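Local coordinates for protein L-amino acid deaminase (Proteus vulgaris, PDB 5HXW) that binds FAD and, as a membrane-bound L-amino acid deaminase, probably oxidises L-amino acids in a flavin-dependent reaction, at residues A[298-304]-A[325-331]; A[397-401]-A[450-454]; A[210-214]-A[343-347]. All blocks are in the same frame, centred on the assembly; numbering follows the deposited sequence.

Contact 1 (A[298-304]-A[325-331]); sequences RVIVAPV and PVHISLN. With 16A (cetyl-trimethyl-ammonium), chain I; 16A (cetyl-trimethyl-ammonium), chain J.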
loop_
_atom_site.group_PDB
_atom_site.type_symbol
_atom_site.label_atom_id
_atom_site.label_comp_id
_atom_site.label_asym_id
_atom_site.label_seq_id
_atom_site.Cartn_x
_atom_site.Cartn_y
_atom_site.Cartn_z
ATOM N N ARG A 298 -13.998 -7.726 -5.455
ATOM C CA ARG A 298 -13.193 -8.372 -4.413
ATOM C C ARG A 298 -12.009 -9.163 -4.988
ATOM O O ARG A 298 -11.014 -9.373 -4.291
ATOM C CB ARG A 298 -14.060 -9.258 -3.496
ATOM C CG ARG A 298 -14.453 -10.615 -4.063
ATOM C CD ARG A 298 -15.261 -11.438 -3.071
ATOM N NE ARG A 298 -16.703 -11.320 -3.300
ATOM C CZ ARG A 298 -17.397 -12.019 -4.202
ATOM N NH1 ARG A 298 -18.707 -11.831 -4.317
ATOM N NH2 ARG A 298 -16.796 -12.903 -4.995
ATOM N N VAL A 299 -12.129 -9.559 -6.259
ATOM C CA VAL A 299 -11.227 -10.514 -6.920
ATOM C C VAL A 299 -9.792 -9.995 -7.094
ATOM O O VAL A 299 -9.561 -8.971 -7.748
ATOM C CB VAL A 299 -11.824 -11.000 -8.271
ATOM C CG1 VAL A 299 -10.861 -11.919 -9.012
ATOM C CG2 VAL A 299 -13.153 -11.712 -8.047
ATOM N N ILE A 300 -8.849 -10.716 -6.486
ATOM C CA ILE A 300 -7.409 -10.493 -6.657
ATOM C C ILE A 300 -6.868 -11.511 -7.669
ATOM O O ILE A 300 -7.081 -12.718 -7.523
ATOM C CB ILE A 300 -6.634 -10.610 -5.310
ATOM C CG1 ILE A 300 -7.254 -9.731 -4.200
ATOM C CG2 ILE A 300 -5.141 -10.337 -5.492
ATOM C CD1 ILE A 300 -7.117 -8.227 -4.368
ATOM N N VAL A 301 -6.178 -11.012 -8.693
ATOM C CA VAL A 301 -5.595 -11.852 -9.737
ATOM C C VAL A 301 -4.098 -12.030 -9.473
ATOM O O VAL A 301 -3.349 -11.054 -9.457
ATOM C CB VAL A 301 -5.868 -11.273 -11.155
ATOM C CG1 VAL A 301 -5.018 -11.957 -12.216
ATOM C CG2 VAL A 301 -7.339 -11.407 -11.517
ATOM N N ALA A 302 -3.678 -13.274 -9.247
ATOM C CA ALA A 302 -2.256 -13.601 -9.118
ATOM C C ALA A 302 -1.718 -14.218 -10.417
ATOM O O ALA A 302 -2.048 -15.370 -10.739
ATOM C CB ALA A 302 -2.007 -14.518 -7.923
ATOM N N PRO A 303 -0.906 -13.447 -11.178
ATOM C CA PRO A 303 -0.320 -13.997 -12.407
ATOM C C PRO A 303 0.798 -14.991 -12.107
ATOM O O PRO A 303 1.512 -14.839 -11.112
ATOM C CB PRO A 303 0.234 -12.765 -13.127
ATOM C CG PRO A 303 0.495 -11.771 -12.047
ATOM C CD PRO A 303 -0.496 -12.045 -10.950
ATOM N N VAL A 304 0.926 -16.002 -12.962
ATOM C CA VAL A 304 1.999 -16.988 -12.864
ATOM C C VAL A 304 3.307 -16.330 -13.306
ATOM O O VAL A 304 3.399 -15.818 -14.421
ATOM C CB VAL A 304 1.700 -18.247 -13.719
ATOM C CG1 VAL A 304 2.824 -19.272 -13.609
ATOM C CG2 VAL A 304 0.381 -18.882 -13.305
ATOM N N PRO A 325 -10.457 -14.474 -2.583
ATOM C CA PRO A 325 -10.799 -14.152 -3.960
ATOM C C PRO A 325 -9.646 -14.241 -4.977
ATOM O O PRO A 325 -9.710 -13.586 -6.025
ATOM C CB PRO A 325 -11.284 -12.704 -3.833
ATOM C CG PRO A 325 -10.538 -12.147 -2.646
ATOM C CD PRO A 325 -9.903 -13.289 -1.900
ATOM N N VAL A 326 -8.622 -15.044 -4.684
ATOM C CA VAL A 326 -7.450 -15.136 -5.566
ATOM C C VAL A 326 -7.664 -16.108 -6.729
ATOM O O VAL A 326 -7.929 -17.294 -6.521
ATOM C CB VAL A 326 -6.128 -15.395 -4.793
ATOM C CG1 VAL A 326 -4.987 -15.765 -5.734
ATOM C CG2 VAL A 326 -5.735 -14.155 -4.009
ATOM N N HIS A 327 -7.568 -15.568 -7.946
ATOM C CA HIS A 327 -7.538 -16.358 -9.176
ATOM C C HIS A 327 -6.119 -16.458 -9.724
ATOM O O HIS A 327 -5.415 -15.448 -9.849
ATOM C CB HIS A 327 -8.462 -15.769 -10.249
ATOM C CG HIS A 327 -9.912 -16.089 -10.049
ATOM N ND1 HIS A 327 -10.898 -15.129 -10.114
ATOM C CD2 HIS A 327 -10.543 -17.259 -9.787
ATOM C CE1 HIS A 327 -12.074 -15.691 -9.899
ATOM N NE2 HIS A 327 -11.886 -16.983 -9.697
ATOM N N ILE A 328 -5.712 -17.688 -10.031
ATOM C CA ILE A 328 -4.453 -17.964 -10.719
ATOM C C ILE A 328 -4.675 -17.657 -12.199
ATOM O O ILE A 328 -5.647 -18.127 -12.803
ATOM C CB ILE A 328 -3.985 -19.436 -10.506
ATOM C CG1 ILE A 328 -3.808 -19.776 -9.007
ATOM C CG2 ILE A 328 -2.735 -19.766 -11.324
ATOM C CD1 ILE A 328 -2.829 -18.918 -8.221
ATOM N N SER A 329 -3.778 -16.856 -12.766
ATOM C CA SER A 329 -3.901 -16.407 -14.148
ATOM C C SER A 329 -2.609 -16.594 -14.929
ATOM O O SER A 329 -1.516 -16.346 -14.415
ATOM C CB SER A 329 -4.332 -14.943 -14.181
ATOM O OG SER A 329 -4.451 -14.464 -15.506
ATOM N N LEU A 330 -2.750 -17.042 -16.173
ATOM C CA LEU A 330 -1.624 -17.136 -17.093
ATOM C C LEU A 330 -1.712 -16.030 -18.134
ATOM O O LEU A 330 -2.676 -15.961 -18.900
ATOM C CB LEU A 330 -1.556 -18.515 -17.763
ATOM C CG LEU A 330 -0.362 -18.767 -18.698
ATOM C CD1 LEU A 330 0.912 -19.057 -17.919
ATOM C CD2 LEU A 330 -0.661 -19.902 -19.662
ATOM N N ASN A 331 -0.701 -15.166 -18.142
ATOM C CA ASN A 331 -0.609 -14.058 -19.090
ATOM C C ASN A 331 0.844 -13.717 -19.442
ATOM O O ASN A 331 1.739 -14.548 -19.274
ATOM C CB ASN A 331 -1.383 -12.834 -18.577
ATOM C CG ASN A 331 -0.854 -12.317 -17.256
ATOM O OD1 ASN A 331 0.348 -12.153 -17.077
ATOM N ND2 ASN A 331 -1.754 -12.052 -16.323
HETATM C C1 16A I . 2.346 -27.971 -18.130
HETATM C C2 16A I . 3.819 -27.848 -17.801
HETATM C C3 16A I . 4.592 -27.186 -18.934
HETATM C C4 16A I . 6.023 -26.898 -18.498
HETATM C C5 16A I . 6.549 -25.617 -19.133
HETATM C C6 16A I . 6.829 -24.533 -18.080
HETATM C C7 16A I . 7.669 -23.386 -18.652
HETATM C C8 16A I . 6.823 -22.332 -19.372
HETATM C C9 16A I . 7.040 -22.393 -20.890
HETATM C C10 16A I . 6.492 -21.153 -21.593
HETATM C C11 16A I . 5.008 -21.296 -21.940
HETATM C C12 16A I . 4.488 -20.045 -22.639
HETATM C C13 16A I . 3.344 -19.397 -21.866
HETATM C C14 16A I . 2.928 -18.099 -22.550
HETATM C C15 16A I . 1.861 -17.350 -21.757
HETATM C C16 16A I . 1.749 -15.886 -22.218
HETATM N N1 16A I . 0.460 -15.451 -22.827
HETATM C C17 16A I . 0.356 -15.962 -24.194
HETATM C C18 16A I . -0.727 -15.892 -22.074
HETATM C C19 16A I . 0.412 -13.985 -22.940
HETATM C C1 16A J . 0.276 -22.005 -6.517
HETATM C C2 16A J . 0.673 -20.554 -6.672
HETATM C C3 16A J . -0.007 -19.689 -5.617
HETATM C C4 16A J . 0.246 -18.210 -5.884
HETATM C C5 16A J . -0.821 -17.343 -5.231
HETATM C C6 16A J . -0.236 -16.004 -4.803
HETATM C C7 16A J . -1.220 -15.223 -3.941
HETATM C C8 16A J . -1.037 -13.725 -4.139
HETATM C C9 16A J . -1.311 -12.977 -2.841
HETATM C C10 16A J . -2.550 -12.095 -2.964
HETATM C C11 16A J . -3.364 -12.094 -1.677
HETATM C C12 16A J . -3.172 -10.791 -0.908
HETATM C C13 16A J . -4.488 -10.041 -0.740
HETATM C C14 16A J . -4.236 -8.604 -0.296
HETATM C C15 16A J . -5.161 -7.632 -1.023
HETATM C C16 16A J . -5.513 -6.440 -0.120
HETATM N N1 16A J . -5.783 -5.140 -0.787
HETATM C C17 16A J . -6.219 -4.193 0.245
HETATM C C18 16A J . -4.584 -4.564 -1.410
HETATM C C19 16A J . -6.865 -5.224 -1.784
HETATM O O HOH W 1 1.077 -15.066 -16.079
#
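Arg-298, just ahead of the paired residues, only packs on Pro-325: its O sits 3.3 Å from CG of Pro-325, and its aliphatic CG lies 3.8 Å from Pro-325 CB. Val-299 follows, with CG1 3.4 Å from ND1 of His-327. From Ile-300 on, the two backbones run as parallel neighbours. Ile-300 N donates to Pro-325 O (3.0 Å) and Ile-300 O accepts from His-327 N (2.9 Å), so Ile-300 brackets Val-326 in the usual parallel pattern. Val-301 turns to the other face, where its CG1 meets Ser-329 CB at 3.6 Å. Ala-302 repeats the bracketing, N to His-327 O at 2.8 Å and O to Ser-329 N at 3.1 Å. Its small CB, together with Ile-300, Val-326 and Ile-328, lines an apolar face against the alkyl chain of one cetyl-trimethyl-ammonium; Ala-302 CB is 3.9 Å from its C6. Pro-303 pairs with Ser-329, its CA 3.3 Å from Ser-329 O, and Val-304 N makes the last bond, to Ser-329 O (2.9 Å). Strands 293-303 and 326-329 belong to a beta-alpha-beta unit through helix 308-311. Strand 257-266 pairs antiparallel on the far edge of 293-303, and helix 332-339, N-capped by Asn-331, packs against Pro-303 and Val-304.

Contact 2 (A[397-401]-A[450-454]); sequences APDEN and SLYRF. With 16A (cetyl-trimethyl-ammonium), chain J.
A type I beta turn overlapping an Asx turn joins the extreme C-terminus to the body of the protein: segment 397-401, between strands 386-396 and 403-406, makes both turns, and the last two residues of the chain close on it. Neither segment is a regular helix or strand, and the CA atoms stay well apart, 8.3 Å between Pro-398 and Phe-454 and 9.7 Å between Asn-401 and Ser-450, so side chains reach across, mostly to side chains and once to a carbonyl. The beta turn runs from Ala-397 to Glu-400, with Pro-398 (phi/psi -49/-37) and Asp-399 (-96/8) at its corners and Glu-400 N bonded to Ala-397 O at 3.0 Å. Glu-400 then takes a left-handed conformation (68/12) and points away, its OE2 3.5 Å from C13 of a cetyl-trimethyl-ammonium. With chi1 at p, Asp-399 brings OD1 back to Asn-401 N (3.2 Å), which defines the Asx turn.

In 450-454, phi/psi is -72/-24 at Leu-451, -101/26 at Tyr-452 and -91/-4 at Arg-453. The Asp-399 carboxylate forms a two-pronged salt bridge with Arg-453 (chi1 p, chi2 and chi3 t, chi4 -102°): Arg-453 NH2 reaches Asp-399 OD1 at 2.8 Å and Arg-453 NE reaches Asp-399 OD2 at 2.9 Å, nearly in the guanidinium plane. Arg-453 NH2 also gives a weak bond to Asn-401 O (2.9 Å), while NH1 holds Ser-450 O at 2.9 Å and, beyond the segments, Pro-402 O. Phe-454, chi1 m, lays its ring beside the turn and also touches Pro-255. Phe-454 CZ lies 3.7 Å from Ala-397 CB and Phe-454 CE1 3.6 Å from Pro-398 CD.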
loop_
_atom_site.group_PDB
_atom_site.type_symbol
_atom_site.label_atom_id
_atom_site.label_comp_id
_atom_site.label_asym_id
_atom_site.label_seq_id
_atom_site.Cartn_x
_atom_site.Cartn_y
_atom_site.Cartn_z
ATOM N N ALA A 397 3.918 -11.094 0.512
ATOM C CA ALA A 397 4.651 -12.189 1.158
ATOM C C ALA A 397 3.706 -13.355 1.527
ATOM O O ALA A 397 2.499 -13.136 1.630
ATOM C CB ALA A 397 5.367 -11.658 2.392
ATOM N N PRO A 398 4.245 -14.591 1.723
ATOM C CA PRO A 398 3.417 -15.782 2.032
ATOM C C PRO A 398 2.369 -15.644 3.151
ATOM O O PRO A 398 1.281 -16.214 3.030
ATOM C CB PRO A 398 4.456 -16.838 2.418
ATOM C CG PRO A 398 5.650 -16.474 1.615
ATOM C CD PRO A 398 5.665 -14.972 1.540
ATOM N N ASP A 399 2.691 -14.908 4.217
ATOM C CA ASP A 399 1.773 -14.741 5.355
ATOM C C ASP A 399 0.940 -13.454 5.297
ATOM O O ASP A 399 0.241 -13.117 6.259
ATOM C CB ASP A 399 2.515 -14.874 6.703
ATOM C CG ASP A 399 3.637 -13.849 6.888
ATOM O OD1 ASP A 399 3.744 -12.867 6.119
ATOM O OD2 ASP A 399 4.428 -14.037 7.834
ATOM N N GLU A 400 1.035 -12.750 4.164
ATOM C CA GLU A 400 0.268 -11.525 3.863
ATOM C C GLU A 400 0.649 -10.302 4.729
ATOM O O GLU A 400 -0.045 -9.281 4.724
ATOM C CB GLU A 400 -1.246 -11.809 3.903
ATOM C CG GLU A 400 -2.065 -11.092 2.839
ATOM C CD GLU A 400 -3.556 -11.378 2.942
ATOM O OE1 GLU A 400 -3.938 -12.532 3.256
ATOM O OE2 GLU A 400 -4.349 -10.443 2.698
ATOM N N ASN A 401 1.767 -10.410 5.446
ATOM C CA ASN A 401 2.265 -9.351 6.323
ATOM C C ASN A 401 3.468 -8.608 5.726
ATOM O O ASN A 401 4.197 -9.190 4.916
ATOM C CB ASN A 401 2.609 -9.930 7.701
ATOM C CG ASN A 401 1.378 -10.362 8.482
ATOM O OD1 ASN A 401 0.247 -10.005 8.147
ATOM N ND2 ASN A 401 1.598 -11.137 9.537
ATOM N N SER A 450 10.032 -9.149 9.977
ATOM C CA SER A 450 11.393 -9.559 9.617
ATOM C C SER A 450 11.450 -10.317 8.292
ATOM O O SER A 450 10.530 -11.063 7.951
ATOM C CB SER A 450 11.998 -10.417 10.730
ATOM O OG SER A 450 13.363 -10.702 10.475
ATOM N N LEU A 451 12.543 -10.114 7.561
ATOM C CA LEU A 451 12.789 -10.783 6.284
ATOM C C LEU A 451 13.135 -12.264 6.471
ATOM O O LEU A 451 12.931 -13.078 5.565
ATOM C CB LEU A 451 13.903 -10.044 5.524
ATOM C CG LEU A 451 14.512 -10.509 4.189
ATOM C CD1 LEU A 451 13.491 -10.648 3.065
ATOM C CD2 LEU A 451 15.626 -9.555 3.784
ATOM N N TYR A 452 13.630 -12.604 7.659
ATOM C CA TYR A 452 14.170 -13.934 7.945
ATOM C C TYR A 452 13.188 -14.828 8.721
ATOM O O TYR A 452 13.596 -15.759 9.423
ATOM C CB TYR A 452 15.531 -13.799 8.653
ATOM C CG TYR A 452 16.483 -12.865 7.929
ATOM C CD1 TYR A 452 17.254 -13.318 6.849
ATOM C CD2 TYR A 452 16.596 -11.519 8.306
ATOM C CE1 TYR A 452 18.117 -12.460 6.173
ATOM C CE2 TYR A 452 17.455 -10.653 7.635
ATOM C CZ TYR A 452 18.213 -11.127 6.573
ATOM O OH TYR A 452 19.065 -10.275 5.908
ATOM N N ARG A 453 11.894 -14.542 8.561
ATOM C CA ARG A 453 10.812 -15.298 9.206
ATOM C C ARG A 453 10.307 -16.469 8.351
ATOM O O ARG A 453 9.450 -17.242 8.792
ATOM C CB ARG A 453 9.654 -14.358 9.597
ATOM C CG ARG A 453 8.804 -13.825 8.444
ATOM C CD ARG A 453 7.789 -12.813 8.950
ATOM N NE ARG A 453 6.803 -12.420 7.938
ATOM C CZ ARG A 453 6.823 -11.283 7.240
ATOM N NH1 ARG A 453 7.790 -10.389 7.409
ATOM N NH2 ARG A 453 5.865 -11.038 6.356
ATOM N N PHE A 454 10.846 -16.592 7.138
ATOM C CA PHE A 454 10.361 -17.562 6.153
ATOM C C PHE A 454 11.233 -18.815 6.040
ATOM O O PHE A 454 10.903 -19.744 5.298
ATOM C CB PHE A 454 10.197 -16.895 4.779
ATOM C CG PHE A 454 9.274 -15.707 4.784
ATOM C CD1 PHE A 454 7.888 -15.876 4.873
ATOM C CD2 PHE A 454 9.788 -14.412 4.690
ATOM C CE1 PHE A 454 7.037 -14.774 4.880
ATOM C CE2 PHE A 454 8.940 -13.308 4.689
ATOM C CZ PHE A 454 7.565 -13.491 4.782
ATOM O OXT PHE A 454 12.276 -18.942 6.686
HETATM C C1 16A J . 0.276 -22.005 -6.517
HETATM C C2 16A J . 0.673 -20.554 -6.672
HETATM C C3 16A J . -0.007 -19.689 -5.617
HETATM C C4 16A J . 0.246 -18.210 -5.884
HETATM C C5 16A J . -0.821 -17.343 -5.231
HETATM C C6 16A J . -0.236 -16.004 -4.803
HETATM C C7 16A J . -1.220 -15.223 -3.941
HETATM C C8 16A J . -1.037 -13.725 -4.139
HETATM C C9 16A J . -1.311 -12.977 -2.841
HETATM C C10 16A J . -2.550 -12.095 -2.964
HETATM C C11 16A J . -3.364 -12.094 -1.677
HETATM C C12 16A J . -3.172 -10.791 -0.908
HETATM C C13 16A J . -4.488 -10.041 -0.740
HETATM C C14 16A J . -4.236 -8.604 -0.296
HETATM C C15 16A J . -5.161 -7.632 -1.023
HETATM C C16 16A J . -5.513 -6.440 -0.120
HETATM N N1 16A J . -5.783 -5.140 -0.787
HETATM C C17 16A J . -6.219 -4.193 0.245
HETATM C C18 16A J . -4.584 -4.564 -1.410
HETATM C C19 16A J . -6.865 -5.224 -1.784
#

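Contact 3 (A[210-214]-A[343-347]); sequences ARGLE and HWNLD. With FAD (flavin-adenine dinucleotide), chain G.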
loop_
_atom_site.group_PDB
_atom_site.type_symbol
_atom_site.label_atom_id
_atom_site.label_comp_id
_atom_site.label_asym_id
_atom_site.label_seq_id
_atom_site.Cartn_x
_atom_site.Cartn_y
_atom_site.Cartn_z
ATOM N N ALA A 210 17.583 3.316 -9.547
ATOM C CA ALA A 210 18.682 2.748 -8.770
ATOM C C ALA A 210 18.932 1.305 -9.206
ATOM O O ALA A 210 18.090 0.425 -9.002
ATOM C CB ALA A 210 18.393 2.826 -7.279
ATOM N N ARG A 211 20.089 1.078 -9.822
ATOM C CA ARG A 211 20.478 -0.244 -10.320
ATOM C C ARG A 211 20.913 -1.172 -9.183
ATOM O O ARG A 211 20.573 -2.360 -9.169
ATOM C CB ARG A 211 21.586 -0.108 -11.367
ATOM C CG ARG A 211 21.149 0.639 -12.616
ATOM C CD ARG A 211 22.328 0.991 -13.500
ATOM N NE ARG A 211 21.891 1.463 -14.813
ATOM C CZ ARG A 211 22.673 2.045 -15.719
ATOM N NH1 ARG A 211 23.964 2.255 -15.480
ATOM N NH2 ARG A 211 22.152 2.425 -16.879
ATOM N N GLY A 212 21.653 -0.609 -8.232
ATOM C CA GLY A 212 22.164 -1.342 -7.079
ATOM C C GLY A 212 23.109 -0.492 -6.258
ATOM O O GLY A 212 23.097 0.741 -6.352
ATOM N N LEU A 213 23.933 -1.152 -5.454
ATOM C CA LEU A 213 24.861 -0.452 -4.570
ATOM C C LEU A 213 26.270 -1.042 -4.552
ATOM O O LEU A 213 26.456 -2.242 -4.769
ATOM C CB LEU A 213 24.283 -0.330 -3.147
ATOM C CG LEU A 213 23.588 -1.499 -2.441
ATOM C CD1 LEU A 213 24.582 -2.441 -1.776
ATOM C CD2 LEU A 213 22.627 -0.940 -1.410
ATOM N N GLU A 214 27.249 -0.171 -4.303
ATOM C CA GLU A 214 28.652 -0.554 -4.128
ATOM C C GLU A 214 28.925 -0.818 -2.646
ATOM O O GLU A 214 28.485 -0.053 -1.779
ATOM C CB GLU A 214 29.587 0.553 -4.629
ATOM C CG GLU A 214 29.388 0.989 -6.076
ATOM C CD GLU A 214 30.246 0.227 -7.067
ATOM O OE1 GLU A 214 29.717 -0.136 -8.138
ATOM O OE2 GLU A 214 31.444 -0.002 -6.789
ATOM N N HIS A 343 20.576 -11.086 -12.436
ATOM C CA HIS A 343 21.814 -10.345 -12.186
ATOM C C HIS A 343 22.201 -9.433 -13.342
ATOM O O HIS A 343 22.027 -9.782 -14.512
ATOM C CB HIS A 343 22.963 -11.295 -11.848
ATOM C CG HIS A 343 22.920 -11.794 -10.440
ATOM N ND1 HIS A 343 22.175 -12.892 -10.063
ATOM C CD2 HIS A 343 23.503 -11.330 -9.310
ATOM C CE1 HIS A 343 22.311 -13.089 -8.765
ATOM N NE2 HIS A 343 23.114 -12.156 -8.284
ATOM N N TRP A 344 22.711 -8.255 -12.987
ATOM C CA TRP A 344 23.175 -7.260 -13.949
ATOM C C TRP A 344 24.291 -6.404 -13.360
ATOM O O TRP A 344 24.326 -6.148 -12.150
ATOM C CB TRP A 344 22.020 -6.374 -14.430
ATOM C CG TRP A 344 21.292 -5.659 -13.322
ATOM C CD1 TRP A 344 21.551 -4.403 -12.846
ATOM C CD2 TRP A 344 20.191 -6.161 -12.551
ATOM N NE1 TRP A 344 20.683 -4.093 -11.830
ATOM C CE2 TRP A 344 19.835 -5.149 -11.627
ATOM C CE3 TRP A 344 19.468 -7.367 -12.551
ATOM C CZ2 TRP A 344 18.786 -5.304 -10.707
ATOM C CZ3 TRP A 344 18.422 -7.523 -11.634
ATOM C CH2 TRP A 344 18.091 -6.491 -10.728
ATOM N N ASN A 345 25.205 -5.979 -14.231
ATOM C CA ASN A 345 26.275 -5.059 -13.870
ATOM C C ASN A 345 25.727 -3.649 -13.688
ATOM O O ASN A 345 24.785 -3.247 -14.377
ATOM C CB ASN A 345 27.369 -5.081 -14.933
ATOM C CG ASN A 345 28.040 -6.437 -15.051
ATOM O OD1 ASN A 345 28.757 -6.872 -14.147
ATOM N ND2 ASN A 345 27.811 -7.113 -16.173
ATOM N N LEU A 346 26.323 -2.905 -12.759
ATOM C CA LEU A 346 25.819 -1.579 -12.386
ATOM C C LEU A 346 26.127 -0.485 -13.420
ATOM O O LEU A 346 25.615 0.632 -13.320
ATOM C CB LEU A 346 26.300 -1.186 -10.977
ATOM C CG LEU A 346 26.042 -2.146 -9.799
ATOM C CD1 LEU A 346 26.609 -1.581 -8.505
ATOM C CD2 LEU A 346 24.569 -2.489 -9.619
ATOM N N ASP A 347 26.950 -0.821 -14.411
ATOM C CA ASP A 347 27.265 0.083 -15.518
ATOM C C ASP A 347 26.405 -0.184 -16.763
ATOM O O ASP A 347 26.569 0.486 -17.790
ATOM C CB ASP A 347 28.764 0.021 -15.856
ATOM C CG ASP A 347 29.219 -1.366 -16.291
ATOM O OD1 ASP A 347 29.097 -2.319 -15.491
ATOM O OD2 ASP A 347 29.712 -1.498 -17.432
HETATM P PA FAD G . 4.887 2.040 -4.388
HETATM O O1A FAD G . 4.671 1.236 -5.645
HETATM O O2A FAD G . 3.867 3.070 -4.011
HETATM O O5B FAD G . 6.316 2.761 -4.481
HETATM C C5B FAD G . 7.456 2.075 -4.980
HETATM C C4B FAD G . 8.193 3.016 -5.910
HETATM O O4B FAD G . 9.554 2.611 -6.033
HETATM C C3B FAD G . 7.598 3.003 -7.309
HETATM O O3B FAD G . 7.200 4.343 -7.612
HETATM C C2B FAD G . 8.731 2.527 -8.207
HETATM O O2B FAD G . 8.773 3.223 -9.452
HETATM C C1B FAD G . 9.967 2.821 -7.380
HETATM N N9A FAD G . 11.132 1.955 -7.675
HETATM C C8A FAD G . 11.148 0.606 -7.688
HETATM N N7A FAD G . 12.382 0.133 -7.977
HETATM C C5A FAD G . 13.182 1.198 -8.156
HETATM C C6A FAD G . 14.611 1.413 -8.486
HETATM N N6A FAD G . 15.423 0.352 -8.680
HETATM N N1A FAD G . 15.066 2.690 -8.574
HETATM C C2A FAD G . 14.255 3.751 -8.371
HETATM N N3A FAD G . 12.943 3.629 -8.070
HETATM C C4A FAD G . 12.360 2.403 -7.947
HETATM N N1 FAD G . -3.598 0.310 1.009
HETATM C C2 FAD G . -4.434 0.766 1.975
HETATM O O2 FAD G . -3.932 1.126 3.060
HETATM N N3 FAD G . -5.770 0.830 1.798
HETATM C C4 FAD G . -6.367 0.452 0.650
HETATM O O4 FAD G . -7.612 0.531 0.520
HETATM C C4X FAD G . -5.512 -0.057 -0.463
HETATM N N5 FAD G . -6.018 -0.461 -1.654
HETATM C C5X FAD G . -5.216 -0.932 -2.649
HETATM C C6 FAD G . -5.762 -1.341 -3.871
HETATM C C7 FAD G . -4.940 -1.809 -4.900
HETATM C C7M FAD G . -5.565 -2.243 -6.204
HETATM C C8 FAD G . -3.461 -1.873 -4.685
HETATM C C8M FAD G . -2.496 -2.358 -5.730
HETATM C C9 FAD G . -2.923 -1.467 -3.474
HETATM C C9A FAD G . -3.735 -0.999 -2.444
HETATM N N10 FAD G . -3.178 -0.570 -1.212
HETATM C C10 FAD G . -4.050 -0.106 -0.200
HETATM C "C1'" FAD G . -1.732 -0.666 -0.970
HETATM C "C2'" FAD G . -0.868 0.559 -1.164
HETATM O "O2'" FAD G . -1.088 1.100 -2.468
HETATM C "C3'" FAD G . 0.582 0.088 -1.068
HETATM O "O3'" FAD G . 0.763 -0.885 -0.014
HETATM C "C4'" FAD G . 1.555 1.249 -0.888
HETATM O "O4'" FAD G . 1.430 2.203 -1.961
HETATM C "C5'" FAD G . 2.972 0.704 -0.854
HETATM O "O5'" FAD G . 3.868 1.787 -1.028
HETATM P P FAD G . 5.330 1.548 -1.630
HETATM O O1P FAD G . 6.009 2.888 -1.596
HETATM O O2P FAD G . 5.961 0.392 -0.904
HETATM O O3P FAD G . 5.075 1.045 -3.140
#
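Trp-344 is the first residue of 343-347 to reach the strand. With chi1 at p, its indole points NE1 at the backbone, donating to Arg-211 O at 3.2 Å, while its own N is held by Asn-249 and Leu-245 of helix 243-248 touches its side chain. Asn-345 turns away, and the chain comes back at Leu-346, which buries more area here than any other residue of its segment. Leu-346 CD2 lies 3.7 Å from Gly-212 CA; a beta carbon on Gly-212 would collide with that methyl. Leu-346 CD1 reaches along the strand to Leu-213 O (3.8 Å) and Glu-214 OE1 (3.4 Å). Leu-346 O accepts from Arg-211 NH1 at 3.2 Å, an in-plane approach to a guanidinium whose NE is salt-bridged to Glu-353. Asp-347 stays at the edge, its C 3.7 Å from Arg-211 NH1. The loop thus crosses the strand, the two directions 76° apart, rather than pairing with it. Next door, Ala-210 binds the adenine of FAD through its backbone: N to N1A at 2.8 Å, and O from N6A at 2.7 Å. A classic beta bulge follows at once, Arg-211 and Gly-212 both facing Val-224, beside the adenine end of the FAD site of this FAD-dependent oxidoreductase.

Along the chain, contact 3 encloses contact 1, since 298-304 and 325-331 both fall between 210-214 and 343-347; contact 2 follows both. Contacts 1 and 2 are closest, centres 20 Å apart and nearest atoms about 8 Å, and share the cetyl-trimethyl-ammonium of chain J: contact 1 touches it with strands of the large mixed sheet, contact 2 with the turn after strand 386-396 of that sheet. Contact 3 lies 31 Å from contact 1 and 26 Å from contact 2, centre to centre; its strand 210-216 belongs to a separate three-stranded antiparallel sheet, which the 343-347 loop crosses. FAD stretches from contact 3, at its adenine end, to within about 6 Å of the Ile-300 side chain, while contacts 1 and 2 border the detergent-filled pocket.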